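Local coordinates for protein 2,5-dihydroxypyridine 5,6-dioxygenase (Pseudomonas putida KT2440, PDB 7CUP) that catalyses the iron-dependent dioxygenolytic ring cleavage of 2,5-dihydroxypyridine between carbons 5 and 6, yielding N-formylmaleamate in aerobic nicotinate degradation, at residues L143-L148 / I266-Q271; L155-K160 / G297-S302; G213-I216 / N221-R224; N325-L330 / V335-D340. One frame throughout, in Å; residues are numbered along the deposited sequence.

Contact 1. Residues L143-L148 / I266-Q271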
loop_
_atom_site.group_PDB
_atom_site.type_symbol
_atom_site.label_atom_id
_atom_site.label_comp_id
_atom_site.label_asym_id
_atom_site.label_seq_id
_atom_site.Cartn_x
_atom_site.Cartn_y
_atom_site.Cartn_z
ATOM N N LEU A 143 -26.423 11.815 -32.927
ATOM C CA LEU A 143 -26.600 11.241 -34.288
ATOM C C LEU A 143 -27.528 12.147 -35.119
ATOM O O LEU A 143 -27.247 12.298 -36.325
ATOM C CB LEU A 143 -27.204 9.846 -34.177
ATOM C CG LEU A 143 -26.315 8.759 -33.594
ATOM C CD1 LEU A 143 -26.884 7.406 -33.982
ATOM C CD2 LEU A 143 -24.865 8.902 -34.041
ATOM N N ALA A 144 -28.586 12.708 -34.514
ATOM C CA ALA A 144 -29.472 13.710 -35.162
ATOM C C ALA A 144 -28.635 14.918 -35.621
ATOM O O ALA A 144 -28.799 15.391 -36.778
ATOM C CB ALA A 144 -30.584 14.111 -34.233
ATOM N N ALA A 145 -27.710 15.398 -34.793
ATOM C CA ALA A 145 -26.807 16.512 -35.175
ATOM C C ALA A 145 -25.906 16.045 -36.310
ATOM O O ALA A 145 -25.641 16.844 -37.233
ATOM C CB ALA A 145 -25.984 16.993 -34.005
ATOM N N GLU A 146 -25.441 14.803 -36.231
ATOM C CA GLU A 146 -24.491 14.236 -37.212
ATOM C C GLU A 146 -25.138 14.227 -38.603
ATOM O O GLU A 146 -24.405 14.509 -39.563
ATOM C CB GLU A 146 -24.042 12.832 -36.812
ATOM C CG GLU A 146 -23.022 12.214 -37.777
ATOM C CD GLU A 146 -22.782 10.722 -37.583
ATOM O OE1 GLU A 146 -23.670 10.062 -37.009
ATOM O OE2 GLU A 146 -21.709 10.220 -37.995
ATOM N N THR A 147 -26.428 13.904 -38.722
ATOM C CA THR A 147 -27.113 13.751 -40.045
ATOM C C THR A 147 -27.081 15.112 -40.779
ATOM O O THR A 147 -26.803 15.112 -42.002
ATOM C CB THR A 147 -28.510 13.114 -39.924
ATOM O OG1 THR A 147 -29.378 13.983 -39.202
ATOM C CG2 THR A 147 -28.530 11.759 -39.248
ATOM N N LEU A 148 -27.275 16.225 -40.059
ATOM C CA LEU A 148 -27.098 17.612 -40.573
ATOM C C LEU A 148 -25.635 17.861 -40.927
ATOM O O LEU A 148 -25.354 18.280 -42.054
ATOM C CB LEU A 148 -27.564 18.627 -39.523
ATOM C CG LEU A 148 -29.004 19.108 -39.652
ATOM C CD1 LEU A 148 -29.363 20.044 -38.513
ATOM C CD2 LEU A 148 -29.229 19.818 -40.985
ATOM N N ILE A 266 -13.504 21.089 -35.681
ATOM C CA ILE A 266 -14.436 22.226 -35.480
ATOM C C ILE A 266 -15.783 21.574 -35.270
ATOM O O ILE A 266 -16.055 20.601 -35.973
ATOM C CB ILE A 266 -14.382 23.180 -36.696
ATOM C CG1 ILE A 266 -14.555 22.438 -38.020
ATOM C CG2 ILE A 266 -13.084 23.957 -36.706
ATOM C CD1 ILE A 266 -14.747 23.363 -39.209
ATOM N N GLY A 267 -16.550 22.002 -34.287
ATOM C CA GLY A 267 -17.803 21.306 -33.981
ATOM C C GLY A 267 -18.544 22.013 -32.880
ATOM O O GLY A 267 -18.181 23.146 -32.560
ATOM N N TRP A 268 -19.548 21.371 -32.307
ATOM C CA TRP A 268 -20.342 21.998 -31.229
ATOM C C TRP A 268 -20.760 20.951 -30.197
ATOM O O TRP A 268 -20.722 19.755 -30.505
ATOM C CB TRP A 268 -21.505 22.812 -31.816
ATOM C CG TRP A 268 -22.625 22.051 -32.450
ATOM C CD1 TRP A 268 -23.810 21.731 -31.866
ATOM C CD2 TRP A 268 -22.700 21.549 -33.797
ATOM N NE1 TRP A 268 -24.599 21.033 -32.738
ATOM C CE2 TRP A 268 -23.957 20.929 -33.937
ATOM C CE3 TRP A 268 -21.840 21.576 -34.894
ATOM C CZ2 TRP A 268 -24.386 20.348 -35.130
ATOM C CZ3 TRP A 268 -22.243 20.969 -36.066
ATOM C CH2 TRP A 268 -23.502 20.373 -36.181
ATOM N N GLY A 269 -21.093 21.432 -29.005
ATOM C CA GLY A 269 -21.331 20.613 -27.817
ATOM C C GLY A 269 -22.788 20.341 -27.655
ATOM O O GLY A 269 -23.581 21.268 -27.929
ATOM N N LEU A 270 -23.128 19.131 -27.218
ATOM C CA LEU A 270 -24.529 18.666 -27.063
ATOM C C LEU A 270 -24.721 18.042 -25.688
ATOM O O LEU A 270 -25.705 17.294 -25.519
ATOM C CB LEU A 270 -24.839 17.681 -28.195
ATOM C CG LEU A 270 -25.045 18.329 -29.573
ATOM C CD1 LEU A 270 -25.146 17.283 -30.668
ATOM C CD2 LEU A 270 -26.271 19.229 -29.592
ATOM N N GLN A 271 -23.864 18.375 -24.720
ATOM C CA GLN A 271 -23.910 17.763 -23.359
ATOM C C GLN A 271 -24.389 18.775 -22.310
ATOM O O GLN A 271 -23.609 19.514 -21.713
ATOM C CB GLN A 271 -22.535 17.168 -23.009
ATOM C CG GLN A 271 -22.521 16.353 -21.727
ATOM C CD GLN A 271 -23.684 15.402 -21.604
ATOM O OE1 GLN A 271 -24.730 15.732 -21.051
ATOM N NE2 GLN A 271 -23.465 14.182 -22.071
#
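A single methyl group, CB of A145 on helix 136-151, meets W268 near the end of strand 263-269 and L270 just beyond it, a small worked example of a helix laid on a sheet with alanine at the point of closest approach. The interaction across the contact is purely apolar. CD1 of L270 presses against A145 CB at 3.5 Å, tighter than ordinary van der Waals separation. The indole of W268 adds its six-membered ring: CZ2 lies 3.9 Å from A145 CB, and the methyl approaches the ring obliquely. W268 gets there by torsion, since chi1 of 70° places CG between the backbone N and the carbonyl carbon and carries the far end of the indole toward the helix.

Polar interactions flank this apolar centre. Just past the strand, R141 NH2 of the same helix bonds to L270 O, and Q271 NE2 binds D138 OD2.

L195 of strand 194-197 touches A145, W268 and L270 alike, while W268 also packs on I328 and L330 of strand 327-330 and on V335 and V336 of strand 333-337.

Contact 2. Residues L155-K160 / G297-S302. With FE (Fe (III) ion), chain G.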
loop_
_atom_site.group_PDB
_atom_site.type_symbol
_atom_site.label_atom_id
_atom_site.label_comp_id
_atom_site.label_asym_id
_atom_site.label_seq_id
_atom_site.Cartn_x
_atom_site.Cartn_y
_atom_site.Cartn_z
ATOM N N LEU A 155 -19.154 25.312 -42.686
ATOM C CA LEU A 155 -19.518 25.720 -41.304
ATOM C C LEU A 155 -19.124 27.189 -41.117
ATOM O O LEU A 155 -18.036 27.572 -41.601
ATOM C CB LEU A 155 -18.829 24.791 -40.293
ATOM C CG LEU A 155 -19.046 25.130 -38.814
ATOM C CD1 LEU A 155 -18.925 23.883 -37.952
ATOM C CD2 LEU A 155 -18.062 26.191 -38.345
ATOM N N HIS A 156 -19.966 27.982 -40.441
ATOM C CA HIS A 156 -19.662 29.416 -40.178
ATOM C C HIS A 156 -19.902 29.781 -38.708
ATOM O O HIS A 156 -20.983 29.447 -38.149
ATOM C CB HIS A 156 -20.421 30.361 -41.147
ATOM C CG HIS A 156 -19.713 31.669 -41.331
ATOM N ND1 HIS A 156 -18.865 31.915 -42.412
ATOM C CD2 HIS A 156 -19.643 32.767 -40.540
ATOM C CE1 HIS A 156 -18.332 33.120 -42.293
ATOM N NE2 HIS A 156 -18.796 33.668 -41.149
ATOM N N VAL A 157 -18.979 30.539 -38.118
ATOM C CA VAL A 157 -19.154 31.002 -36.714
ATOM C C VAL A 157 -19.117 32.526 -36.658
ATOM O O VAL A 157 -18.185 33.123 -37.237
ATOM C CB VAL A 157 -18.108 30.381 -35.788
ATOM C CG1 VAL A 157 -18.220 30.940 -34.376
ATOM C CG2 VAL A 157 -18.249 28.866 -35.784
ATOM N N ARG A 158 -20.069 33.087 -35.925
ATOM C CA ARG A 158 -20.125 34.530 -35.563
ATOM C C ARG A 158 -20.380 34.675 -34.053
ATOM O O ARG A 158 -21.184 33.920 -33.483
ATOM C CB ARG A 158 -21.215 35.226 -36.398
ATOM C CG ARG A 158 -20.955 35.232 -37.904
ATOM C CD ARG A 158 -21.777 36.236 -38.715
ATOM N NE ARG A 158 -23.049 35.695 -39.196
ATOM C CZ ARG A 158 -23.239 35.034 -40.348
ATOM N NH1 ARG A 158 -24.450 34.599 -40.676
ATOM N NH2 ARG A 158 -22.227 34.804 -41.169
ATOM N N SER A 159 -19.777 35.672 -33.427
ATOM C CA SER A 159 -20.156 36.114 -32.068
ATOM C C SER A 159 -20.113 37.647 -31.998
ATOM O O SER A 159 -19.334 38.248 -32.770
ATOM C CB SER A 159 -19.208 35.519 -31.066
ATOM O OG SER A 159 -17.923 36.125 -31.165
ATOM N N LYS A 160 -20.820 38.236 -31.032
ATOM C CA LYS A 160 -20.710 39.676 -30.646
ATOM C C LYS A 160 -19.257 40.042 -30.327
ATOM O O LYS A 160 -18.862 41.157 -30.633
ATOM C CB LYS A 160 -21.594 40.006 -29.437
ATOM C CG LYS A 160 -23.073 40.178 -29.766
ATOM C CD LYS A 160 -23.954 40.465 -28.547
ATOM C CE LYS A 160 -25.430 40.250 -28.814
ATOM N NZ LYS A 160 -25.691 38.867 -29.281
ATOM N N GLY A 297 -23.954 23.731 -26.619
ATOM C CA GLY A 297 -23.983 25.009 -27.363
ATOM C C GLY A 297 -22.627 25.688 -27.484
ATOM O O GLY A 297 -22.568 26.787 -28.034
ATOM N N ASN A 298 -21.539 25.062 -27.047
ATOM C CA ASN A 298 -20.192 25.633 -27.268
ATOM C C ASN A 298 -19.875 25.498 -28.766
ATOM O O ASN A 298 -20.512 24.692 -29.464
ATOM C CB ASN A 298 -19.141 25.023 -26.305
ATOM C CG ASN A 298 -18.643 23.626 -26.653
ATOM O OD1 ASN A 298 -18.865 23.120 -27.753
ATOM N ND2 ASN A 298 -17.934 22.991 -25.725
ATOM N N PHE A 299 -18.923 26.285 -29.242
ATOM C CA PHE A 299 -18.159 26.013 -30.479
ATOM C C PHE A 299 -16.769 25.571 -30.035
ATOM O O PHE A 299 -16.114 26.310 -29.288
ATOM C CB PHE A 299 -18.064 27.238 -31.385
ATOM C CG PHE A 299 -17.169 27.020 -32.571
ATOM C CD1 PHE A 299 -17.501 26.092 -33.536
ATOM C CD2 PHE A 299 -15.979 27.694 -32.691
ATOM C CE1 PHE A 299 -16.659 25.857 -34.615
ATOM C CE2 PHE A 299 -15.154 27.492 -33.782
ATOM C CZ PHE A 299 -15.485 26.554 -34.734
ATOM N N LEU A 300 -16.354 24.390 -30.462
ATOM C CA LEU A 300 -15.045 23.820 -30.092
ATOM C C LEU A 300 -14.226 23.727 -31.356
ATOM O O LEU A 300 -14.642 22.993 -32.271
ATOM C CB LEU A 300 -15.240 22.433 -29.474
ATOM C CG LEU A 300 -13.956 21.730 -29.046
ATOM C CD1 LEU A 300 -13.239 22.515 -27.947
ATOM C CD2 LEU A 300 -14.261 20.310 -28.582
ATOM N N PHE A 301 -13.093 24.402 -31.376
ATOM C CA PHE A 301 -12.081 24.164 -32.422
ATOM C C PHE A 301 -10.792 23.703 -31.764
ATOM O O PHE A 301 -10.618 23.877 -30.548
ATOM C CB PHE A 301 -11.855 25.392 -33.302
ATOM C CG PHE A 301 -11.244 26.590 -32.639
ATOM C CD1 PHE A 301 -12.004 27.399 -31.811
ATOM C CD2 PHE A 301 -9.919 26.923 -32.868
ATOM C CE1 PHE A 301 -11.441 28.514 -31.213
ATOM C CE2 PHE A 301 -9.363 28.045 -32.273
ATOM C CZ PHE A 301 -10.129 28.836 -31.451
ATOM N N SER A 302 -9.920 23.166 -32.601
ATOM C CA SER A 302 -8.637 22.582 -32.190
ATOM C C SER A 302 -7.536 23.046 -33.150
ATOM O O SER A 302 -7.866 23.542 -34.258
ATOM C CB SER A 302 -8.761 21.081 -32.122
ATOM O OG SER A 302 -7.511 20.528 -31.747
HETATM FE FE FE G . -8.379 18.709 -30.636
HETATM O O HOH W 1 -7.064 17.557 -32.207
HETATM O O HOH W 2 -9.023 16.959 -29.264
#
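V157 sets its CG2 methyl squarely over one face of the F299 ring, 3.5 Å from the ring centroid and only 9° off the normal, a well-centred CH-pi contact. L155 contributes less: its CD2 meets F299 CE1 at 4.0 Å and stands obliquely to the ring. F299 reaches both because its CG is anti to the backbone N (chi1 174°), which extends the phenyl group from its strand toward strand 154-158. The two strands belong to different antiparallel sheets, so the contact illustrates sheet-on-sheet packing through side chains, with F299 filling the space between the layers. Were F299 cut back to an alanine, V157 CG2 would probably face a gap between the sheets where the ring now lies. Around the phenyl group, I266, L323 and I328 supply further apolar neighbours. Successive residues of strand 299-303 point alternately: F299 and F301 both touch I266 and L323, whereas L300 packs on H265 and S302 reaches the metal. S302 OG binds the iron at 2.3 Å, alongside H265, H318 and D320, and two waters at 2.4 Å (water 1) and 2.3 Å (water 2) from the iron complete six ligands. The same OG is hydrogen-bonded to L319 O, which helps to fix its direction.

Contact 3. Residues G213-I216 / N221-R224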
loop_
_atom_site.group_PDB
_atom_site.type_symbol
_atom_site.label_atom_id
_atom_site.label_comp_id
_atom_site.label_asym_id
_atom_site.label_seq_id
_atom_site.Cartn_x
_atom_site.Cartn_y
_atom_site.Cartn_z
ATOM N N GLY A 213 -13.786 34.841 -20.420
ATOM C CA GLY A 213 -14.561 33.656 -20.005
ATOM C C GLY A 213 -14.355 32.462 -20.921
ATOM O O GLY A 213 -14.731 31.348 -20.516
ATOM N N ASP A 214 -13.796 32.638 -22.118
ATOM C CA ASP A 214 -13.579 31.477 -23.009
ATOM C C ASP A 214 -12.349 30.724 -22.515
ATOM O O ASP A 214 -11.630 31.252 -21.665
ATOM C CB ASP A 214 -13.538 31.888 -24.475
ATOM C CG ASP A 214 -14.921 32.226 -25.008
ATOM O OD1 ASP A 214 -15.897 31.678 -24.462
ATOM O OD2 ASP A 214 -15.014 33.028 -25.972
ATOM N N ILE A 215 -12.120 29.520 -23.027
ATOM C CA ILE A 215 -11.175 28.565 -22.380
ATOM C C ILE A 215 -10.124 28.100 -23.389
ATOM O O ILE A 215 -10.475 27.837 -24.554
ATOM C CB ILE A 215 -11.974 27.397 -21.761
ATOM C CG1 ILE A 215 -12.939 27.923 -20.698
ATOM C CG2 ILE A 215 -11.050 26.321 -21.207
ATOM C CD1 ILE A 215 -13.760 26.852 -20.004
ATOM N N ILE A 216 -8.896 27.919 -22.921
ATOM C CA ILE A 216 -7.867 27.148 -23.659
ATOM C C ILE A 216 -7.510 25.884 -22.874
ATOM O O ILE A 216 -7.173 26.013 -21.700
ATOM C CB ILE A 216 -6.632 27.993 -23.976
ATOM C CG1 ILE A 216 -7.023 29.288 -24.686
ATOM C CG2 ILE A 216 -5.684 27.143 -24.794
ATOM C CD1 ILE A 216 -5.903 30.242 -24.824
ATOM N N ASN A 221 -7.567 27.708 -18.233
ATOM C CA ASN A 221 -7.786 29.085 -17.723
ATOM C C ASN A 221 -9.023 29.619 -18.404
ATOM O O ASN A 221 -9.227 29.283 -19.562
ATOM C CB ASN A 221 -6.629 30.037 -18.040
ATOM C CG ASN A 221 -5.374 29.692 -17.266
ATOM O OD1 ASN A 221 -4.244 29.855 -17.756
ATOM N ND2 ASN A 221 -5.579 29.221 -16.045
ATOM N N TYR A 222 -9.819 30.380 -17.682
ATOM C CA TYR A 222 -10.808 31.309 -18.272
ATOM C C TYR A 222 -10.051 32.574 -18.685
ATOM O O TYR A 222 -9.396 33.173 -17.824
ATOM C CB TYR A 222 -11.911 31.613 -17.264
ATOM C CG TYR A 222 -12.714 30.418 -16.831
ATOM C CD1 TYR A 222 -13.789 29.971 -17.574
ATOM C CD2 TYR A 222 -12.460 29.779 -15.630
ATOM C CE1 TYR A 222 -14.594 28.929 -17.137
ATOM C CE2 TYR A 222 -13.237 28.720 -15.190
ATOM C CZ TYR A 222 -14.305 28.276 -15.951
ATOM O OH TYR A 222 -15.060 27.212 -15.517
ATOM N N CYS A 223 -10.118 32.963 -19.954
ATOM C CA CYS A 223 -9.482 34.218 -20.444
ATOM C C CYS A 223 -10.021 35.403 -19.633
ATOM O O CYS A 223 -11.242 35.494 -19.461
ATOM C CB CYS A 223 -9.753 34.425 -21.928
ATOM S SG CYS A 223 -8.909 33.185 -22.933
ATOM N N ARG A 224 -9.151 36.276 -19.149
ATOM C CA ARG A 224 -9.584 37.506 -18.438
ATOM C C ARG A 224 -9.485 38.701 -19.394
ATOM O O ARG A 224 -10.049 39.738 -19.074
ATOM C CB ARG A 224 -8.790 37.635 -17.131
ATOM C CG ARG A 224 -9.066 36.513 -16.138
ATOM C CD ARG A 224 -10.555 36.353 -15.879
ATOM N NE ARG A 224 -11.173 37.584 -15.342
ATOM C CZ ARG A 224 -11.442 37.806 -14.053
ATOM N NH1 ARG A 224 -11.174 36.888 -13.139
ATOM N NH2 ARG A 224 -12.021 38.934 -13.679
#
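I215 and Y222 lie side by side and point the same way from one face of a short two-stranded sheet, because I215 CG1 (chi1 -61°) and Y222 CG (chi1 -62°) each stand anti to their own carbonyl carbon. CD1 of I215 touches Y222 CE1 at 3.6 Å, and CG1 runs beside CD1 of the same ring at 3.8 Å; the approach to the ring is oblique. At the ring's edge, close to its plane, G213 O comes within 3.4 Å of Y222 CD1, while W276 NE1 bonds to this carbonyl. The phenol oxygen is held by W276 O and G280 N, fixing the ring at its far end. If I215 were an alanine, Y222 would probably lose its support along the CD1-CE1 side and turn more freely. Two backbone bonds tie the segments together: G213 N to C223 O at 2.8 Å and, nearly straight at 174°, C223 N to D214 O at 2.9 Å. Toward the turn the pairing weakens, and I216 N and N221 O are buried without a hydrogen-bond partner in the model. Y222 also meets Y247 of the second subunit edge-to-face. The arrangement is a short antiparallel beta hairpin, with I215 and Y222 as its non-hydrogen-bonded pair, at a subunit interface.

Contact 4. Residues N325-L330 / V335-D340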
loop_
_atom_site.group_PDB
_atom_site.type_symbol
_atom_site.label_atom_id
_atom_site.label_comp_id
_atom_site.label_asym_id
_atom_site.label_seq_id
_atom_site.Cartn_x
_atom_site.Cartn_y
_atom_site.Cartn_z
ATOM N N ASN A 325 -21.512 31.655 -26.460
ATOM C CA ASN A 325 -22.345 32.784 -26.967
ATOM C C ASN A 325 -22.268 32.877 -28.485
ATOM O O ASN A 325 -22.611 33.941 -29.005
ATOM C CB ASN A 325 -21.891 34.138 -26.419
ATOM C CG ASN A 325 -21.889 34.156 -24.912
ATOM O OD1 ASN A 325 -22.704 33.472 -24.312
ATOM N ND2 ASN A 325 -20.969 34.905 -24.306
ATOM N N CYS A 326 -21.886 31.789 -29.159
ATOM C CA CYS A 326 -21.563 31.794 -30.601
ATOM C C CYS A 326 -22.834 31.460 -31.375
ATOM O O CYS A 326 -23.709 30.747 -30.830
ATOM C CB CYS A 326 -20.449 30.820 -30.971
ATOM S SG CYS A 326 -18.777 31.430 -30.625
ATOM N N ASP A 327 -22.935 32.024 -32.574
ATOM C CA ASP A 327 -23.889 31.589 -33.614
ATOM C C ASP A 327 -23.109 30.655 -34.532
ATOM O O ASP A 327 -22.020 31.043 -34.994
ATOM C CB ASP A 327 -24.494 32.793 -34.345
ATOM C CG ASP A 327 -25.264 33.770 -33.473
ATOM O OD1 ASP A 327 -25.760 33.378 -32.400
ATOM O OD2 ASP A 327 -25.360 34.926 -33.885
ATOM N N ILE A 328 -23.637 29.456 -34.759
ATOM C CA ILE A 328 -22.972 28.437 -35.620
ATOM C C ILE A 328 -23.935 28.071 -36.745
ATOM O O ILE A 328 -25.107 27.656 -36.433
ATOM C CB ILE A 328 -22.560 27.183 -34.826
ATOM C CG1 ILE A 328 -21.843 27.526 -33.517
ATOM C CG2 ILE A 328 -21.723 26.281 -35.720
ATOM C CD1 ILE A 328 -21.610 26.321 -32.624
ATOM N N TYR A 329 -23.433 28.156 -37.979
ATOM C CA TYR A 329 -24.195 27.843 -39.217
ATOM C C TYR A 329 -23.544 26.703 -39.991
ATOM O O TYR A 329 -22.285 26.670 -40.149
ATOM C CB TYR A 329 -24.287 29.064 -40.136
ATOM C CG TYR A 329 -24.956 30.234 -39.486
ATOM C CD1 TYR A 329 -24.216 31.179 -38.794
ATOM C CD2 TYR A 329 -26.326 30.377 -39.535
ATOM C CE1 TYR A 329 -24.829 32.252 -38.173
ATOM C CE2 TYR A 329 -26.955 31.446 -38.920
ATOM C CZ TYR A 329 -26.202 32.379 -38.239
ATOM O OH TYR A 329 -26.821 33.416 -37.621
ATOM N N LEU A 330 -24.417 25.828 -40.490
ATOM C CA LEU A 330 -24.131 24.835 -41.549
ATOM C C LEU A 330 -24.758 25.354 -42.850
ATOM O O LEU A 330 -26.002 25.505 -42.900
ATOM C CB LEU A 330 -24.739 23.495 -41.133
ATOM C CG LEU A 330 -24.123 22.881 -39.880
ATOM C CD1 LEU A 330 -24.709 21.500 -39.622
ATOM C CD2 LEU A 330 -22.597 22.831 -39.998
ATOM N N VAL A 335 -27.333 26.063 -36.358
ATOM C CA VAL A 335 -27.487 24.899 -35.429
ATOM C C VAL A 335 -27.399 25.419 -33.989
ATOM O O VAL A 335 -28.070 24.851 -33.095
ATOM C CB VAL A 335 -26.475 23.772 -35.724
ATOM C CG1 VAL A 335 -26.877 22.975 -36.959
ATOM C CG2 VAL A 335 -25.043 24.271 -35.853
ATOM N N VAL A 336 -26.635 26.491 -33.785
ATOM C CA VAL A 336 -26.529 27.213 -32.488
ATOM C C VAL A 336 -26.725 28.714 -32.753
ATOM O O VAL A 336 -26.133 29.226 -33.713
ATOM C CB VAL A 336 -25.165 26.920 -31.832
ATOM C CG1 VAL A 336 -25.049 27.491 -30.430
ATOM C CG2 VAL A 336 -24.873 25.424 -31.815
ATOM N N LEU A 337 -27.500 29.376 -31.901
ATOM C CA LEU A 337 -27.640 30.860 -31.840
ATOM C C LEU A 337 -27.361 31.325 -30.413
ATOM O O LEU A 337 -28.071 30.840 -29.519
ATOM C CB LEU A 337 -29.078 31.248 -32.220
ATOM C CG LEU A 337 -29.459 31.037 -33.680
ATOM C CD1 LEU A 337 -30.926 31.387 -33.897
ATOM C CD2 LEU A 337 -28.552 31.839 -34.592
ATOM N N ALA A 338 -26.430 32.276 -30.239
ATOM C CA ALA A 338 -26.056 32.888 -28.940
ATOM C C ALA A 338 -25.745 31.783 -27.918
ATOM O O ALA A 338 -26.205 31.879 -26.781
ATOM C CB ALA A 338 -27.172 33.782 -28.451
ATOM N N GLY A 339 -25.015 30.749 -28.343
ATOM C CA GLY A 339 -24.591 29.622 -27.495
ATOM C C GLY A 339 -25.741 28.692 -27.145
ATOM O O GLY A 339 -25.523 27.836 -26.281
ATOM N N ASP A 340 -26.917 28.821 -27.783
ATOM C CA ASP A 340 -28.040 27.861 -27.585
ATOM C C ASP A 340 -28.268 27.000 -28.836
ATOM O O ASP A 340 -28.282 27.543 -29.962
ATOM C CB ASP A 340 -29.356 28.515 -27.180
ATOM C CG ASP A 340 -30.352 27.459 -26.731
ATOM O OD1 ASP A 340 -29.966 26.270 -26.689
ATOM O OD2 ASP A 340 -31.500 27.810 -26.448
#
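With chi1 at -47°, I328 CG1 stands anti to its carbonyl carbon; chi1 of V336, -173°, puts CG1 anti to the backbone N and so CG2 anti to the carbonyl carbon, and the two side chains run alongside each other. Their ends, I328 CD1 and V336 CG2, meet at 3.5 Å, a tight fit. The frame is an antiparallel beta hairpin carrying a classic beta bulge: V335 and V336 both face I328. The bulge shows in the bonding, for I328 O accepts two amides, V335 N at 2.7 Å and, more loosely, V336 N at 3.3 Å. The latter lies in the carbonyl plane on a lone pair. In return, I328 N reaches V336 O at 2.7 Å. At the bulge, the L330 and V335 side chains cross at about a right angle, with L330 CD1 3.7 Å from V335 CG1. W268 packs on I328, L330, V335 and V336, so this apolar face is turned inward.

At the other end a turn and a carboxylate take over. L337 to D340 make a type I' turn, whose G339 N bonds to C326 O at 2.8 Å. The side chains of L337 and Y329 cross almost perpendicularly, L337 CD2 coming 3.8 Å from Y329 OH. D327 aims its carboxylate at the turn, where OD1 takes the bond of A338 N nearly along its own C-O direction; the modelled 2.5 Å between D327 OD1 and A338 N is doubtfully short.

In the fold
Contacts 1 and 2 are buried and apolar and share the sheet containing neighbouring strands 263-269 and 299-303, but contact 1 lays a helix on it and contact 2 a second sheet. Contact 4 is partly exposed: its hydrogen-bonded hairpin turns one face inward and runs out to a turn in solvent. Its strand 327-330 is bonded beside strand 154-158 of contact 2, with centres about 7 Å apart, and its inner face receives W268 of contact 1, so these three contacts form one continuous packing region. Contact 3 is also buried, although this weakly bonded hairpin lies at a subunit interface, its centre about 15 Å from that of contact 2. Among the four, contact 2 alone includes an iron ligand.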